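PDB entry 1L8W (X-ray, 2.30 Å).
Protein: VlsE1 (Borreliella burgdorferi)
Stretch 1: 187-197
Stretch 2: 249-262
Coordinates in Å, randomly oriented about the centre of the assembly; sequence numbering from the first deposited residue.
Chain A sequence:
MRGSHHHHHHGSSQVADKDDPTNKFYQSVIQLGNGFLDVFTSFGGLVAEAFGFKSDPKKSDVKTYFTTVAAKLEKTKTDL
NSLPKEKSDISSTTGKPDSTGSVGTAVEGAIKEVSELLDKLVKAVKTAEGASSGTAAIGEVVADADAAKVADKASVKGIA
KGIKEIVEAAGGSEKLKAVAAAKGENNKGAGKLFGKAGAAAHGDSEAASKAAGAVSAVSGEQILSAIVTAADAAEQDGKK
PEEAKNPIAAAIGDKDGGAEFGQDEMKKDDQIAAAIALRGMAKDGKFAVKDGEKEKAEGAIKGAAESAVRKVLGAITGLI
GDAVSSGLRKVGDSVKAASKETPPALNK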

# COMPACT_ATOMS: atom_id res chain seq x y z
N ASN A 187 2.07 -8.79 -16.91
CA ASN A 187 2.70 -9.15 -15.64
C ASN A 187 1.91 -10.08 -14.72
O ASN A 187 2.26 -10.25 -13.55
CB ASN A 187 3.10 -7.88 -14.89
CG ASN A 187 4.12 -7.05 -15.68
OD1 ASN A 187 5.22 -7.51 -15.96
ND2 ASN A 187 3.74 -5.82 -16.03
N LYS A 188 0.85 -10.69 -15.24
CA LYS A 188 0.03 -11.60 -14.46
C LYS A 188 0.89 -12.66 -13.78
O LYS A 188 0.48 -13.23 -12.76
CB LYS A 188 -1.03 -12.26 -15.35
CG LYS A 188 -0.50 -12.95 -16.61
CD LYS A 188 -1.66 -13.50 -17.44
CE LYS A 188 -1.23 -13.95 -18.84
NZ LYS A 188 -0.45 -15.23 -18.84
N GLY A 189 2.06 -12.92 -14.33
CA GLY A 189 2.97 -13.90 -13.76
C GLY A 189 3.48 -13.52 -12.38
O GLY A 189 4.10 -14.34 -11.70
N ALA A 190 3.23 -12.29 -11.96
CA ALA A 190 3.67 -11.85 -10.64
C ALA A 190 2.95 -12.63 -9.54
O ALA A 190 3.42 -12.70 -8.40
CB ALA A 190 3.41 -10.35 -10.48
N GLY A 191 1.83 -13.26 -9.89
CA GLY A 191 1.06 -14.04 -8.94
C GLY A 191 1.79 -15.23 -8.35
O GLY A 191 1.46 -15.67 -7.24
N LYS A 192 2.79 -15.75 -9.06
CA LYS A 192 3.54 -16.90 -8.58
C LYS A 192 4.24 -16.64 -7.26
O LYS A 192 4.58 -17.57 -6.53
CB LYS A 192 4.58 -17.32 -9.63
CG LYS A 192 3.99 -17.62 -11.00
CD LYS A 192 5.05 -18.02 -12.00
CE LYS A 192 4.40 -18.49 -13.30
NZ LYS A 192 5.41 -18.98 -14.27
N LEU A 193 4.46 -15.37 -6.96
CA LEU A 193 5.13 -14.96 -5.73
C LEU A 193 4.19 -15.03 -4.55
O LEU A 193 4.63 -15.03 -3.40
CB LEU A 193 5.67 -13.53 -5.88
CG LEU A 193 6.59 -13.33 -7.09
CD1 LEU A 193 7.11 -11.91 -7.09
CD2 LEU A 193 7.74 -14.31 -7.05
N PHE A 194 2.89 -15.11 -4.84
CA PHE A 194 1.86 -15.17 -3.82
C PHE A 194 1.48 -16.59 -3.41
O PHE A 194 0.57 -16.79 -2.60
CB PHE A 194 0.62 -14.40 -4.29
CG PHE A 194 0.85 -12.92 -4.43
CD1 PHE A 194 1.63 -12.41 -5.47
CD2 PHE A 194 0.36 -12.03 -3.49
CE1 PHE A 194 1.92 -11.05 -5.55
CE2 PHE A 194 0.64 -10.66 -3.56
CZ PHE A 194 1.42 -10.18 -4.59
N GLY A 195 2.20 -17.58 -3.95
CA GLY A 195 1.89 -18.96 -3.62
C GLY A 195 2.85 -19.56 -2.62
O GLY A 195 3.52 -18.85 -1.88
N LYS A 196 2.93 -20.89 -2.61
CA LYS A 196 3.83 -21.58 -1.69
C LYS A 196 5.26 -21.50 -2.18
O LYS A 196 5.53 -21.03 -3.29
CB LYS A 196 3.40 -23.04 -1.54
CG LYS A 196 3.35 -23.81 -2.83
CD LYS A 196 2.63 -25.14 -2.66
CE LYS A 196 1.17 -24.93 -2.28
NZ LYS A 196 0.43 -26.22 -2.20
N ALA A 197 6.19 -21.93 -1.33
CA ALA A 197 7.61 -21.89 -1.67
C ALA A 197 8.18 -23.30 -1.70
O ALA A 197 7.48 -24.27 -1.43
CB ALA A 197 8.36 -21.05 -0.64
N ALA A 249 -7.78 -9.46 -1.60
CA ALA A 249 -7.91 -10.92 -1.59
C ALA A 249 -6.62 -11.59 -2.07
O ALA A 249 -6.26 -12.68 -1.61
CB ALA A 249 -9.07 -11.34 -2.47
N ALA A 250 -5.94 -10.93 -3.01
CA ALA A 250 -4.70 -11.47 -3.56
C ALA A 250 -3.56 -11.33 -2.57
O ALA A 250 -2.75 -12.25 -2.43
CB ALA A 250 -4.35 -10.76 -4.89
N ALA A 251 -3.50 -10.19 -1.89
CA ALA A 251 -2.44 -9.93 -0.90
C ALA A 251 -2.49 -10.89 0.30
O ALA A 251 -1.46 -11.40 0.73
CB ALA A 251 -2.52 -8.48 -0.41
N ILE A 252 -3.68 -11.15 0.85
CA ILE A 252 -3.78 -12.08 1.97
C ILE A 252 -3.36 -13.46 1.48
O ILE A 252 -2.56 -14.14 2.13
CB ILE A 252 -5.21 -12.13 2.54
CG1 ILE A 252 -5.55 -10.79 3.20
CG2 ILE A 252 -5.33 -13.29 3.55
CD1 ILE A 252 -6.98 -10.65 3.67
N GLY A 253 -3.91 -13.89 0.35
CA GLY A 253 -3.53 -15.19 -0.18
C GLY A 253 -4.27 -16.42 0.36
O GLY A 253 -5.14 -16.32 1.23
N ASP A 254 -3.87 -17.58 -0.17
CA ASP A 254 -4.45 -18.87 0.17
C ASP A 254 -3.35 -19.92 0.40
O ASP A 254 -2.25 -19.79 -0.11
CB ASP A 254 -5.37 -19.29 -1.00
CG ASP A 254 -5.92 -20.69 -0.85
OD1 ASP A 254 -5.15 -21.67 -1.02
OD2 ASP A 254 -7.14 -20.82 -0.57
N LYS A 255 -3.66 -20.96 1.18
CA LYS A 255 -2.68 -22.00 1.48
C LYS A 255 -2.29 -22.89 0.30
O LYS A 255 -1.16 -23.39 0.26
CB LYS A 255 -3.15 -22.87 2.64
CG LYS A 255 -3.32 -22.12 3.96
CD LYS A 255 -3.28 -23.05 5.17
CE LYS A 255 -1.89 -23.66 5.35
NZ LYS A 255 -1.79 -24.59 6.53
N ASP A 256 -3.20 -23.11 -0.65
CA ASP A 256 -2.88 -23.96 -1.80
C ASP A 256 -1.90 -23.29 -2.75
O ASP A 256 -1.34 -23.93 -3.64
CB ASP A 256 -4.14 -24.34 -2.58
CG ASP A 256 -5.01 -25.32 -1.83
OD1 ASP A 256 -4.48 -26.03 -0.95
OD2 ASP A 256 -6.23 -25.39 -2.14
N GLY A 257 -1.69 -21.99 -2.57
CA GLY A 257 -0.77 -21.28 -3.44
C GLY A 257 -1.32 -21.25 -4.85
O GLY A 257 -2.50 -21.53 -5.07
N GLY A 258 -0.46 -20.92 -5.81
CA GLY A 258 -0.90 -20.86 -7.18
C GLY A 258 0.12 -20.21 -8.08
O GLY A 258 1.19 -19.79 -7.63
N ALA A 259 -0.21 -20.11 -9.37
CA ALA A 259 0.68 -19.52 -10.35
C ALA A 259 0.28 -18.10 -10.69
O ALA A 259 0.17 -17.24 -9.81
CB ALA A 259 0.69 -20.37 -11.61
N GLU A 260 0.05 -17.86 -11.98
CA GLU A 260 -0.33 -16.53 -12.46
C GLU A 260 -1.66 -16.06 -11.89
O GLU A 260 -2.43 -16.85 -11.37
CB GLU A 260 -0.44 -16.53 -13.98
CG GLU A 260 0.73 -17.15 -14.72
CD GLU A 260 0.68 -16.86 -16.21
OE1 GLU A 260 -0.40 -17.06 -16.82
OE2 GLU A 260 1.71 -16.43 -16.77
N PHE A 261 -1.90 -14.76 -11.99
CA PHE A 261 -3.17 -14.21 -11.56
C PHE A 261 -4.09 -14.61 -12.72
O PHE A 261 -3.84 -14.24 -13.87
CB PHE A 261 -3.09 -12.69 -11.42
CG PHE A 261 -2.39 -12.23 -10.16
CD1 PHE A 261 -2.91 -12.55 -8.90
CD2 PHE A 261 -1.25 -11.44 -10.23
CE1 PHE A 261 -2.29 -12.09 -7.73
CE2 PHE A 261 -0.62 -10.98 -9.07
CZ PHE A 261 -1.14 -11.31 -7.82
N GLY A 262 -5.14 -15.36 -12.42
CA GLY A 262 -6.03 -15.82 -13.47
C GLY A 262 -7.27 -15.00 -13.78
O GLY A 262 -7.77 -15.04 -14.90
O HOH W 1 3.97 -20.57 -6.96
O HOH W 2 -1.91 -17.20 -2.45
O HOH W 3 -2.06 -27.62 -2.00

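Packing of residues 187-197 against residues 249-262 in VlsE1. The first stretch carries a 3-10 segment, 188-193, and then opens into loop; the second leaves a helix at Gly 253, makes a type I turn from Asp 254 to Gly 257 and runs on as an extended loop beside the 3-10 segment. The backbones run close, with CA atoms 4.4 Å apart between Gly 189 and Glu 260, 4.3 Å between Lys 192 and Ala 259, and 3.5 Å between Gly 195 and Gly 257, so the chains pass in opposite senses. Together they bury 727 Å².

Phe 261 gives up the most surface. Its backbone N donates to Lys 188 O (2.9 Å, 164°), a nearly straight bond that fixes the residue against the 3-10 segment. Lys 188 O also accepts from Gly 191 N within its own segment (3.2 Å) and lies 3.4 Å from Glu 260 CA in a CA-H...O contact. Thus anchored, the Phe 261 ring lays one face against Gly 191, whose CA sits 3.6 Å from the ring centroid and 17° off the normal, a CH-pi contact. Glycine is what lets the chains come this near: a CB on Gly 191 would point toward the other stretch and fall 2.7 Å from Ala 259 O and 2.9 Å from Phe 261 N. Ala 190 adds a small apolar contact, its CB 4.3 Å from Phe 261 CE2.

Phe 194, its CA-to-CB bond directed toward the second stretch, continues this apolar patch. Phe 261 CZ lies over one face of its ring, 3.8 Å from Phe 194 CD1; the two rings meet obliquely, planes at 54° and centroids 5.3 Å apart. Near the plane of the Phe 194 ring, at its edge, Ala 251 CA comes within 4.1 Å of CE2, so the ring also reaches the end of the helix. The backbone of Phe 194 is tied across by water 2, which donates to Phe 194 O (2.5 Å) and accepts from Asp 254 N (3.0 Å).

Lys 188 supplies the charged contact. With chi1 in p and chi4 also in p, its chain brings NZ to 2.7 Å from Glu 260 OE1, a hydrogen-bonded salt bridge between two partly exposed residues, well away from the buried rings. The one residue thus holds two neighbours, Phe 261 through its carbonyl and Glu 260 through its ammonium group.

Beyond Phe 194, glycines meet directly. Gly 195 CA and Gly 257 CA stand 3.5 Å apart; a CB on Gly 195 would clash with Gly 258 N, and one on Gly 257 with Lys 196 N. Gly 257 also has positive phi, which favours glycine as the turn closes. Inside the turn, Asp 254 OD1 accepts a very short bond from Asp 256 N (2.5 Å). Lys 196 crosses beside it, its CE 3.0 Å from Asp 256 O, and water 3 links Lys 196 NZ (2.9 Å, weak) to Asp 256 OD1 (3.1 Å).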